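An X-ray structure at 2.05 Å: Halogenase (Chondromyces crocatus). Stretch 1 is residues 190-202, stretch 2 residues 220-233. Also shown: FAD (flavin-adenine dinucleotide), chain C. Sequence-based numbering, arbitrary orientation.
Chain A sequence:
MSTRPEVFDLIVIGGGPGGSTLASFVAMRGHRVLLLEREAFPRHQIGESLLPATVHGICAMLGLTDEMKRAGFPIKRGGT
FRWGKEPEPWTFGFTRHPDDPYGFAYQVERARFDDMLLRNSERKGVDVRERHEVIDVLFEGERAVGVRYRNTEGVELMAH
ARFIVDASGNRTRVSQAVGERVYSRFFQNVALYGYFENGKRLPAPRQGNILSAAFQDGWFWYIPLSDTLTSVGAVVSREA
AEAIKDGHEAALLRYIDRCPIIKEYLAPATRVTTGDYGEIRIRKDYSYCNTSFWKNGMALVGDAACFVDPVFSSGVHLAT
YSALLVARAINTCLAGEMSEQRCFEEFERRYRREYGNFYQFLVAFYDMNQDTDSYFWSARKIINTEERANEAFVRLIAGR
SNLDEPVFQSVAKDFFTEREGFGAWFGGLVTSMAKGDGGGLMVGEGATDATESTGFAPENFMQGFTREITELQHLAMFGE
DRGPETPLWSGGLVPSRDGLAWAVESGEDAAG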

ATOM      1  N   VAL A 190      -3.872 -13.764  -4.645  1.00 28.41           N
ATOM      2  CA  VAL A 190      -2.669 -14.132  -3.928  1.00 28.90           C
ATOM      3  C   VAL A 190      -1.459 -13.732  -4.772  1.00 28.68           C
ATOM      4  O   VAL A 190      -1.459 -13.914  -5.995  1.00 28.33           O
ATOM      5  CB  VAL A 190      -2.624 -15.643  -3.601  1.00 28.96           C
ATOM      6  CG1 VAL A 190      -3.809 -16.027  -2.732  1.00 29.61           C
ATOM      7  CG2 VAL A 190      -2.635 -16.461  -4.875  1.00 31.12           C
ATOM      8  N   ALA A 191      -0.456 -13.144  -4.132  1.00 28.29           N
ATOM      9  CA  ALA A 191       0.798 -12.826  -4.822  1.00 28.69           C
ATOM     10  C   ALA A 191       1.859 -13.871  -4.481  1.00 29.16           C
ATOM     11  O   ALA A 191       1.976 -14.304  -3.333  1.00 28.64           O
ATOM     12  CB  ALA A 191       1.278 -11.451  -4.464  1.00 28.45           C
ATOM     13  N   LEU A 192       2.614 -14.276  -5.493  1.00 29.80           N
ATOM     14  CA  LEU A 192       3.688 -15.253  -5.345  1.00 31.22           C
ATOM     15  C   LEU A 192       4.914 -14.606  -5.954  1.00 31.79           C
ATOM     16  O   LEU A 192       4.902 -14.289  -7.139  1.00 32.02           O
ATOM     17  CB  LEU A 192       3.331 -16.525  -6.109  1.00 31.68           C
ATOM     18  CG  LEU A 192       4.312 -17.699  -6.057  1.00 32.89           C
ATOM     19  CD1 LEU A 192       4.437 -18.250  -4.631  1.00 34.90           C
ATOM     20  CD2 LEU A 192       3.833 -18.785  -6.991  1.00 34.68           C
ATOM     21  N   TYR A 193       5.953 -14.376  -5.155  1.00 32.03           N
ATOM     22  CA  TYR A 193       7.059 -13.553  -5.632  1.00 33.13           C
ATOM     23  C   TYR A 193       8.461 -14.006  -5.213  1.00 33.78           C
ATOM     24  O   TYR A 193       8.650 -14.548  -4.125  1.00 33.90           O
ATOM     25  CB  TYR A 193       6.838 -12.080  -5.265  1.00 33.04           C
ATOM     26  CG  TYR A 193       6.982 -11.769  -3.798  1.00 33.29           C
ATOM     27  CD1 TYR A 193       8.216 -11.370  -3.279  1.00 34.32           C
ATOM     28  CD2 TYR A 193       5.886 -11.853  -2.923  1.00 33.24           C
ATOM     29  CE1 TYR A 193       8.367 -11.074  -1.939  1.00 33.58           C
ATOM     30  CE2 TYR A 193       6.026 -11.561  -1.564  1.00 31.43           C
ATOM     31  CZ  TYR A 193       7.281 -11.167  -1.085  1.00 33.46           C
ATOM     32  OH  TYR A 193       7.488 -10.868   0.244  1.00 33.28           O
ATOM     33  N   GLY A 194       9.426 -13.774  -6.100  1.00 34.50           N
ATOM     34  CA  GLY A 194      10.836 -14.018  -5.816  1.00 35.73           C
ATOM     35  C   GLY A 194      11.742 -12.941  -6.387  1.00 36.65           C
ATOM     36  O   GLY A 194      11.279 -11.873  -6.815  1.00 37.03           O
ATOM     37  N   TYR A 195      13.040 -13.222  -6.396  1.00 36.89           N
ATOM     38  CA  TYR A 195      14.023 -12.265  -6.891  1.00 37.61           C
ATOM     39  C   TYR A 195      14.970 -12.898  -7.886  1.00 38.09           C
ATOM     40  O   TYR A 195      15.403 -14.041  -7.717  1.00 37.59           O
ATOM     41  CB  TYR A 195      14.794 -11.635  -5.737  1.00 37.53           C
ATOM     42  CG  TYR A 195      13.898 -10.823  -4.833  1.00 38.14           C
ATOM     43  CD1 TYR A 195      13.737  -9.464  -5.034  1.00 37.98           C
ATOM     44  CD2 TYR A 195      13.187 -11.430  -3.792  1.00 38.12           C
ATOM     45  CE1 TYR A 195      12.906  -8.715  -4.211  1.00 38.49           C
ATOM     46  CE2 TYR A 195      12.343 -10.686  -2.971  1.00 37.22           C
ATOM     47  CZ  TYR A 195      12.211  -9.338  -3.188  1.00 37.51           C
ATOM     48  OH  TYR A 195      11.397  -8.597  -2.380  1.00 37.57           O
ATOM     49  N   PHE A 196      15.277 -12.144  -8.932  1.00 39.29           N
ATOM     50  CA  PHE A 196      16.068 -12.668 -10.039  1.00 40.21           C
ATOM     51  C   PHE A 196      17.282 -11.773 -10.286  1.00 41.06           C
ATOM     52  O   PHE A 196      17.212 -10.552 -10.126  1.00 40.99           O
ATOM     53  CB  PHE A 196      15.190 -12.801 -11.290  1.00 40.21           C
ATOM     54  CG  PHE A 196      14.107 -13.849 -11.166  1.00 40.63           C
ATOM     55  CD1 PHE A 196      14.278 -15.109 -11.731  1.00 40.33           C
ATOM     56  CD2 PHE A 196      12.919 -13.581 -10.471  1.00 40.52           C
ATOM     57  CE1 PHE A 196      13.286 -16.088 -11.616  1.00 41.32           C
ATOM     58  CE2 PHE A 196      11.925 -14.548 -10.346  1.00 40.15           C
ATOM     59  CZ  PHE A 196      12.107 -15.806 -10.920  1.00 40.71           C
ATOM     60  N   GLU A 197      18.399 -12.395 -10.652  1.00 42.24           N
ATOM     61  CA  GLU A 197      19.624 -11.670 -10.980  1.00 43.57           C
ATOM     62  C   GLU A 197      19.880 -11.711 -12.479  1.00 43.60           C
ATOM     63  O   GLU A 197      19.710 -12.757 -13.101  1.00 43.42           O
ATOM     64  CB  GLU A 197      20.827 -12.270 -10.246  1.00 43.97           C
ATOM     65  CG  GLU A 197      20.968 -11.811  -8.804  1.00 46.44           C
ATOM     66  CD  GLU A 197      21.941 -12.667  -8.007  1.00 49.56           C
ATOM     67  OE1 GLU A 197      21.993 -13.897  -8.238  1.00 50.89           O
ATOM     68  OE2 GLU A 197      22.653 -12.110  -7.144  1.00 51.40           O
ATOM     69  N   ASN A 198      20.272 -10.562 -13.034  1.00 43.94           N
ATOM     70  CA  ASN A 198      20.744 -10.428 -14.428  1.00 44.54           C
ATOM     71  C   ASN A 198      19.642 -10.454 -15.486  1.00 44.46           C
ATOM     72  O   ASN A 198      19.876 -10.838 -16.643  1.00 44.66           O
ATOM     73  CB  ASN A 198      21.858 -11.443 -14.748  1.00 44.70           C
ATOM     74  CG  ASN A 198      23.044 -11.320 -13.810  1.00 45.71           C
ATOM     75  OD1 ASN A 198      23.476 -12.307 -13.202  1.00 48.44           O
ATOM     76  ND2 ASN A 198      23.573 -10.106 -13.678  1.00 45.40           N
ATOM     77  N   GLY A 199      18.444 -10.032 -15.088  1.00 44.13           N
ATOM     78  CA  GLY A 199      17.320  -9.942 -16.012  1.00 43.25           C
ATOM     79  C   GLY A 199      17.368  -8.681 -16.847  1.00 42.81           C
ATOM     80  O   GLY A 199      18.046  -7.706 -16.497  1.00 42.11           O
ATOM     81  N   LYS A 200      16.620  -8.692 -17.944  1.00 42.48           N
ATOM     82  CA  LYS A 200      16.618  -7.573 -18.870  1.00 43.01           C
ATOM     83  C   LYS A 200      15.898  -6.368 -18.287  1.00 43.06           C
ATOM     84  O   LYS A 200      15.263  -6.451 -17.228  1.00 42.41           O
ATOM     85  CB  LYS A 200      15.979  -7.971 -20.203  1.00 43.29           C
ATOM     86  CG  LYS A 200      16.614  -9.196 -20.861  1.00 44.73           C
ATOM     87  CD  LYS A 200      16.491  -9.143 -22.373  1.00 45.56           C
ATOM     88  CE  LYS A 200      15.046  -9.267 -22.824  1.00 47.24           C
ATOM     89  NZ  LYS A 200      14.886  -8.907 -24.260  1.00 48.60           N
ATOM     90  N   ARG A 201      16.000  -5.251 -18.998  1.00 43.29           N
ATOM     91  CA  ARG A 201      15.387  -4.002 -18.586  1.00 43.76           C
ATOM     92  C   ARG A 201      14.540  -3.401 -19.706  1.00 44.18           C
ATOM     93  O   ARG A 201      14.696  -3.752 -20.884  1.00 44.07           O
ATOM     94  CB  ARG A 201      16.468  -3.016 -18.141  1.00 43.69           C
ATOM     95  CG  ARG A 201      17.315  -3.501 -16.957  1.00 44.46           C
ATOM     96  CD  ARG A 201      16.730  -2.989 -15.660  1.00 44.89           C
ATOM     97  NE  ARG A 201      17.319  -3.579 -14.456  1.00 45.15           N
ATOM     98  CZ  ARG A 201      16.933  -4.730 -13.912  1.00 43.72           C
ATOM     99  NH1 ARG A 201      15.975  -5.451 -14.474  1.00 42.90           N
ATOM    100  NH2 ARG A 201      17.499  -5.157 -12.797  1.00 44.64           N
ATOM    101  N   LEU A 202      13.633  -2.503 -19.327  1.00 44.42           N
ATOM    102  CA  LEU A 202      12.835  -1.745 -20.287  1.00 44.83           C
ATOM    103  C   LEU A 202      13.732  -0.824 -21.128  1.00 45.20           C
ATOM    104  O   LEU A 202      14.801  -0.405 -20.661  1.00 45.26           O
ATOM    105  CB  LEU A 202      11.738  -0.946 -19.569  1.00 44.63           C
ATOM    106  CG  LEU A 202      10.560  -1.737 -18.971  1.00 44.51           C
ATOM    107  CD1 LEU A 202       9.754  -0.859 -18.036  1.00 44.43           C
ATOM    108  CD2 LEU A 202       9.646  -2.349 -20.037  1.00 43.66           C
ATOM    109  N   PHE A 220       1.769 -10.027 -13.676  1.00 28.39           N
ATOM    110  CA  PHE A 220       3.100  -9.986 -13.084  1.00 28.65           C
ATOM    111  C   PHE A 220       3.520  -8.554 -12.801  1.00 29.13           C
ATOM    112  O   PHE A 220       3.178  -7.640 -13.559  1.00 29.58           O
ATOM    113  CB  PHE A 220       4.122 -10.585 -14.056  1.00 29.05           C
ATOM    114  CG  PHE A 220       4.374 -12.042 -13.869  1.00 28.55           C
ATOM    115  CD1 PHE A 220       5.295 -12.482 -12.922  1.00 29.61           C
ATOM    116  CD2 PHE A 220       3.728 -12.976 -14.668  1.00 29.41           C
ATOM    117  CE1 PHE A 220       5.548 -13.843 -12.748  1.00 29.92           C
ATOM    118  CE2 PHE A 220       3.962 -14.337 -14.515  1.00 30.39           C
ATOM    119  CZ  PHE A 220       4.882 -14.780 -13.558  1.00 30.39           C
ATOM    120  N   TRP A 221       4.257  -8.351 -11.716  1.00 29.22           N
ATOM    121  CA  TRP A 221       5.086  -7.155 -11.596  1.00 29.88           C
ATOM    122  C   TRP A 221       6.548  -7.517 -11.821  1.00 30.49           C
ATOM    123  O   TRP A 221       6.953  -8.668 -11.611  1.00 30.77           O
ATOM    124  CB  TRP A 221       4.890  -6.426 -10.259  1.00 29.49           C
ATOM    125  CG  TRP A 221       5.589  -7.042  -9.062  1.00 29.01           C
ATOM    126  CD1 TRP A 221       6.919  -6.961  -8.754  1.00 29.49           C
ATOM    127  CD2 TRP A 221       4.976  -7.784  -7.991  1.00 28.59           C
ATOM    128  NE1 TRP A 221       7.183  -7.634  -7.576  1.00 28.88           N
ATOM    129  CE2 TRP A 221       6.005  -8.135  -7.082  1.00 27.97           C
ATOM    130  CE3 TRP A 221       3.662  -8.204  -7.724  1.00 28.68           C
ATOM    131  CZ2 TRP A 221       5.761  -8.875  -5.921  1.00 29.28           C
ATOM    132  CZ3 TRP A 221       3.414  -8.929  -6.559  1.00 29.10           C
ATOM    133  CH2 TRP A 221       4.467  -9.268  -5.674  1.00 29.47           C
ATOM    134  N   TYR A 222       7.328  -6.525 -12.244  1.00 31.39           N
ATOM    135  CA  TYR A 222       8.740  -6.698 -12.619  1.00 32.24           C
ATOM    136  C   TYR A 222       9.419  -5.388 -12.257  1.00 32.08           C
ATOM    137  O   TYR A 222       9.317  -4.408 -12.987  1.00 32.50           O
ATOM    138  CB  TYR A 222       8.869  -6.962 -14.123  1.00 32.84           C
ATOM    139  CG  TYR A 222      10.273  -7.329 -14.613  1.00 33.82           C
ATOM    140  CD1 TYR A 222      10.671  -8.661 -14.692  1.00 34.87           C
ATOM    141  CD2 TYR A 222      11.181  -6.349 -15.030  1.00 34.59           C
ATOM    142  CE1 TYR A 222      11.943  -9.016 -15.154  1.00 36.03           C
ATOM    143  CE2 TYR A 222      12.478  -6.699 -15.510  1.00 34.25           C
ATOM    144  CZ  TYR A 222      12.842  -8.033 -15.560  1.00 34.78           C
ATOM    145  OH  TYR A 222      14.092  -8.422 -16.021  1.00 36.17           O
ATOM    146  N   ILE A 223      10.061  -5.364 -11.096  1.00 32.55           N
ATOM    147  CA  ILE A 223      10.605  -4.136 -10.527  1.00 33.02           C
ATOM    148  C   ILE A 223      12.117  -4.256 -10.458  1.00 33.83           C
ATOM    149  O   ILE A 223      12.629  -5.155  -9.781  1.00 34.27           O
ATOM    150  CB  ILE A 223      10.066  -3.876  -9.107  1.00 33.19           C
ATOM    151  CG1 ILE A 223       8.532  -3.787  -9.112  1.00 32.59           C
ATOM    152  CG2 ILE A 223      10.705  -2.618  -8.508  1.00 32.97           C
ATOM    153  CD1 ILE A 223       7.884  -3.837  -7.713  1.00 33.42           C
ATOM    154  N   PRO A 224      12.839  -3.368 -11.170  1.00 34.55           N
ATOM    155  CA  PRO A 224      14.297  -3.369 -11.052  1.00 35.08           C
ATOM    156  C   PRO A 224      14.741  -2.686  -9.760  1.00 35.96           C
ATOM    157  O   PRO A 224      14.349  -1.539  -9.483  1.00 35.24           O
ATOM    158  CB  PRO A 224      14.759  -2.581 -12.279  1.00 35.35           C
ATOM    159  CG  PRO A 224      13.602  -1.643 -12.599  1.00 35.21           C
ATOM    160  CD  PRO A 224      12.341  -2.337 -12.108  1.00 34.42           C
ATOM    161  N   LEU A 225      15.538  -3.401  -8.971  1.00 36.39           N
ATOM    162  CA  LEU A 225      16.042  -2.884  -7.698  1.00 37.52           C
ATOM    163  C   LEU A 225      17.482  -2.381  -7.799  1.00 38.44           C
ATOM    164  O   LEU A 225      17.887  -1.463  -7.085  1.00 38.63           O
ATOM    165  CB  LEU A 225      15.908  -3.953  -6.619  1.00 37.58           C
ATOM    166  CG  LEU A 225      14.453  -4.377  -6.368  1.00 36.86           C
ATOM    167  CD1 LEU A 225      14.403  -5.472  -5.341  1.00 36.47           C
ATOM    168  CD2 LEU A 225      13.608  -3.162  -5.940  1.00 37.26           C
ATOM    169  N   SER A 226      18.247  -3.003  -8.689  1.00 39.46           N
ATOM    170  CA  SER A 226      19.565  -2.517  -9.078  1.00 40.12           C
ATOM    171  C   SER A 226      19.815  -2.914 -10.532  1.00 40.99           C
ATOM    172  O   SER A 226      18.890  -3.351 -11.244  1.00 40.76           O
ATOM    173  CB  SER A 226      20.652  -3.081  -8.159  1.00 39.91           C
ATOM    174  OG  SER A 226      20.874  -4.458  -8.397  1.00 39.08           O
ATOM    175  N   ASP A 227      21.058  -2.759 -10.979  1.00 41.69           N
ATOM    176  CA  ASP A 227      21.435  -3.195 -12.320  1.00 42.44           C
ATOM    177  C   ASP A 227      21.277  -4.701 -12.446  1.00 41.90           C
ATOM    178  O   ASP A 227      20.901  -5.200 -13.508  1.00 42.28           O
ATOM    179  CB  ASP A 227      22.868  -2.757 -12.659  1.00 43.15           C
ATOM    180  CG  ASP A 227      22.936  -1.321 -13.159  1.00 45.70           C
ATOM    181  OD1 ASP A 227      23.659  -0.504 -12.548  1.00 49.78           O
ATOM    182  OD2 ASP A 227      22.265  -1.001 -14.170  1.00 49.62           O
ATOM    183  N   THR A 228      21.545  -5.414 -11.352  1.00 41.02           N
ATOM    184  CA  THR A 228      21.463  -6.878 -11.336  1.00 40.82           C
ATOM    185  C   THR A 228      20.170  -7.457 -10.746  1.00 39.64           C
ATOM    186  O   THR A 228      19.755  -8.538 -11.134  1.00 39.70           O
ATOM    187  CB  THR A 228      22.646  -7.492 -10.565  1.00 40.88           C
ATOM    188  OG1 THR A 228      22.992  -6.626  -9.472  1.00 42.56           O
ATOM    189  CG2 THR A 228      23.852  -7.648 -11.477  1.00 42.16           C
ATOM    190  N   LEU A 229      19.536  -6.752  -9.811  1.00 38.65           N
ATOM    191  CA  LEU A 229      18.436  -7.363  -9.053  1.00 37.50           C
ATOM    192  C   LEU A 229      17.050  -6.906  -9.492  1.00 36.54           C
ATOM    193  O   LEU A 229      16.804  -5.705  -9.666  1.00 36.23           O
ATOM    194  CB  LEU A 229      18.639  -7.181  -7.539  1.00 37.54           C
ATOM    195  CG  LEU A 229      17.770  -8.005  -6.574  1.00 37.40           C
ATOM    196  CD1 LEU A 229      17.902  -9.528  -6.785  1.00 37.17           C
ATOM    197  CD2 LEU A 229      18.107  -7.627  -5.143  1.00 37.59           C
ATOM    198  N   THR A 230      16.162  -7.888  -9.690  1.00 35.93           N
ATOM    199  CA  THR A 230      14.757  -7.642 -10.025  1.00 35.34           C
ATOM    200  C   THR A 230      13.779  -8.412  -9.125  1.00 34.73           C
ATOM    201  O   THR A 230      13.909  -9.631  -8.927  1.00 34.36           O
ATOM    202  CB  THR A 230      14.433  -7.956 -11.509  1.00 35.58           C
ATOM    203  OG1 THR A 230      15.439  -7.388 -12.359  1.00 35.05           O
ATOM    204  CG2 THR A 230      13.069  -7.362 -11.898  1.00 34.86           C
ATOM    205  N   SER A 231      12.806  -7.676  -8.585  1.00 33.85           N
ATOM    206  CA  SER A 231      11.664  -8.254  -7.863  1.00 33.17           C
ATOM    207  C   SER A 231      10.611  -8.679  -8.870  1.00 32.38           C
ATOM    208  O   SER A 231      10.244  -7.900  -9.739  1.00 33.00           O
ATOM    209  CB  SER A 231      11.067  -7.215  -6.912  1.00 33.36           C
ATOM    210  OG  SER A 231       9.820  -7.650  -6.398  1.00 33.79           O
ATOM    211  N   VAL A 232      10.131  -9.909  -8.765  1.00 31.75           N
ATOM    212  CA  VAL A 232       9.194 -10.443  -9.746  1.00 31.21           C
ATOM    213  C   VAL A 232       8.091 -11.228  -9.049  1.00 30.81           C
ATOM    214  O   VAL A 232       8.358 -12.193  -8.314  1.00 30.48           O
ATOM    215  CB  VAL A 232       9.880 -11.349 -10.814  1.00 31.05           C
ATOM    216  CG1 VAL A 232       8.855 -11.819 -11.856  1.00 31.27           C
ATOM    217  CG2 VAL A 232      11.032 -10.601 -11.523  1.00 32.44           C
ATOM    218  N   GLY A 233       6.852 -10.827  -9.299  1.00 29.73           N
ATOM    219  CA  GLY A 233       5.722 -11.432  -8.614  1.00 29.20           C
ATOM    220  C   GLY A 233       4.544 -11.675  -9.517  1.00 28.68           C
ATOM    221  O   GLY A 233       4.239 -10.842 -10.379  1.00 28.61           O
TER
HETATM  222  PA  FAD C 600       4.846  -2.719   7.337  1.00 27.39           P
HETATM  223  O1A FAD C 600       5.771  -2.280   6.232  1.00 28.07           O
HETATM  224  O2A FAD C 600       4.321  -4.107   7.209  1.00 26.90           O
HETATM  225  O5B FAD C 600       5.672  -2.607   8.721  1.00 26.81           O
HETATM  226  C5B FAD C 600       5.064  -2.894   9.971  1.00 28.95           C
HETATM  227  C4B FAD C 600       6.151  -3.178  11.012  1.00 31.44           C
HETATM  228  O4B FAD C 600       5.581  -3.581  12.241  1.00 31.30           O
HETATM  229  C3B FAD C 600       7.059  -4.317  10.561  1.00 33.36           C
HETATM  230  O3B FAD C 600       8.388  -3.848  10.592  1.00 36.68           O
HETATM  231  C2B FAD C 600       6.865  -5.412  11.591  1.00 33.90           C
HETATM  232  O2B FAD C 600       8.093  -6.010  11.899  1.00 31.82           O
HETATM  233  C1B FAD C 600       6.314  -4.651  12.783  1.00 33.58           C
HETATM  234  N9A FAD C 600       5.427  -5.421  13.674  1.00 35.59           N
HETATM  235  C8A FAD C 600       4.491  -6.372  13.355  1.00 35.61           C
HETATM  236  N7A FAD C 600       3.906  -6.781  14.505  1.00 36.82           N
HETATM  237  C5A FAD C 600       4.441  -6.099  15.546  1.00 36.30           C
HETATM  238  C6A FAD C 600       4.226  -6.121  16.933  1.00 35.67           C
HETATM  239  N6A FAD C 600       3.425  -7.030  17.503  1.00 35.08           N
HETATM  240  N1A FAD C 600       4.957  -5.275  17.733  1.00 34.72           N
HETATM  241  C2A FAD C 600       5.908  -4.441  17.204  1.00 35.06           C
HETATM  242  N3A FAD C 600       6.119  -4.438  15.841  1.00 35.80           N
HETATM  243  C4A FAD C 600       5.397  -5.243  15.029  1.00 35.76           C
HETATM  244  N1  FAD C 600       3.461  -0.931  -1.759  1.00 26.79           N
HETATM  245  C2  FAD C 600       4.129  -0.012  -2.520  1.00 27.58           C
HETATM  246  O2  FAD C 600       4.169   1.149  -2.121  1.00 27.48           O
HETATM  247  N3  FAD C 600       4.716  -0.408  -3.709  1.00 27.48           N
HETATM  248  C4  FAD C 600       4.648  -1.732  -4.131  1.00 28.11           C
HETATM  249  O4  FAD C 600       5.189  -2.092  -5.178  1.00 28.29           O
HETATM  250  C4X FAD C 600       3.956  -2.659  -3.362  1.00 28.01           C
HETATM  251  N5  FAD C 600       3.866  -3.984  -3.747  1.00 27.79           N
HETATM  252  C5X FAD C 600       3.180  -4.887  -2.957  1.00 27.53           C
HETATM  253  C6  FAD C 600       3.073  -6.228  -3.341  1.00 27.51           C
HETATM  254  C7  FAD C 600       2.372  -7.136  -2.533  1.00 27.65           C
HETATM  255  C7M FAD C 600       2.080  -8.511  -3.066  1.00 25.87           C
HETATM  256  C8  FAD C 600       1.774  -6.706  -1.342  1.00 27.39           C
HETATM  257  C8M FAD C 600       0.843  -7.597  -0.551  1.00 27.78           C
HETATM  258  C9  FAD C 600       1.895  -5.374  -0.962  1.00 27.85           C
HETATM  259  C9A FAD C 600       2.590  -4.459  -1.762  1.00 27.85           C
HETATM  260  N10 FAD C 600       2.698  -3.143  -1.356  1.00 27.92           N
HETATM  261  C10 FAD C 600       3.370  -2.242  -2.155  1.00 27.86           C
HETATM  262  C1' FAD C 600       2.159  -2.698  -0.007  1.00 28.31           C
HETATM  263  C2' FAD C 600       3.235  -2.498   1.066  1.00 29.21           C
HETATM  264  O2' FAD C 600       3.817  -3.757   1.338  1.00 28.68           O
HETATM  265  C3' FAD C 600       2.625  -1.941   2.362  1.00 27.50           C
HETATM  266  O3' FAD C 600       1.564  -1.055   2.077  1.00 28.41           O
HETATM  267  C4' FAD C 600       3.594  -1.156   3.246  1.00 28.28           C
HETATM  268  O4' FAD C 600       4.648  -1.999   3.652  1.00 27.62           O
HETATM  269  C5' FAD C 600       2.849  -0.644   4.480  1.00 26.01           C
HETATM  270  O5' FAD C 600       3.772  -0.213   5.442  1.00 27.86           O
HETATM  271  P   FAD C 600       3.421  -0.249   7.009  1.00 25.76           P
HETATM  272  O1P FAD C 600       4.333   0.719   7.733  1.00 26.39           O
HETATM  273  O2P FAD C 600       1.991   0.124   7.238  1.00 22.01           O
HETATM  274  O3P FAD C 600       3.575  -1.768   7.443  1.00 23.76           O
HETATM  275  O   HOH W   1      17.523  -9.006 -12.491  1.00 32.60           O
HETATM  276  O   HOH W   2      22.609  -9.141  -7.711  1.00 50.31           O
HETATM  277  O   HOH W   3      19.301  -7.342 -14.004  1.00 46.97           O
HETATM  278  O   HOH W   4      18.802  -1.059 -14.429  1.00 42.93           O

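Stretch 2 is a β-hairpin, and its second strand, 229-233, pairs antiparallel with strand 190-197 of stretch 1; from the loop after strand 190-197, the side chain of Arg201 reaches to the hairpin turn. The CA-to-CB bond of Trp221 points sideways, but its indole reaches stretch 1: Trp221 CZ2 packs 3.4 Å from Tyr193 CB, and Trp221 CZ3 lies 3.9 Å from Ala191 CB, near the indole plane. Ala191 CB and Trp221 CH2 also meet the flavin methyl FAD C7M, at 3.4 and 3.6 Å. The Tyr222 hydroxyl donates a hydrogen bond to the loop backbone, with Tyr222 OH 2.6 Å from Lys200 O. Glycine suits position 199, since a CB there would clash with this hydroxyl. Pro224 CB sits over one face of the Arg201 guanidinium, 3.5 Å from Arg201 CZ, while its hydrogen-bond partners Ser226 O and Thr230 OG1 lie at the edge, near the plane: Arg201 NH2 donates to Ser226 O (2.8 Å), and Arg201 NH1 and NH2 both donate to Thr230 OG1 (2.9 and 3.1 Å). The arginine thus ties the turn to the strand that follows it. Leu225 CD1 meets the edge of the Tyr195 ring, 3.7 Å from Tyr195 CE1. Thr228 O accepts from Asn198 N (2.8 Å), extending the ladder just beyond the strands. Thr230 pairs with Phe196 through two hydrogen bonds, Phe196 N to Thr230 O and Thr230 N to Phe196 O, both 2.9 Å. Ser231, a non-hydrogen-bonded partner of Tyr195, places its CB 3.6 Å from Tyr195 CE1; Ser231 OG accepts from Trp221 NE1 (2.9 Å), linking the two strands of the hairpin. Val232 repeats the pair of hydrogen bonds with Gly194 (Gly194 N to Val232 O, 2.9 Å; Val232 N to Gly194 O, 3.0 Å). Gly233 lies close against Tyr193, CA to CA 3.9 Å; a CB here would clash with Trp221 CZ2.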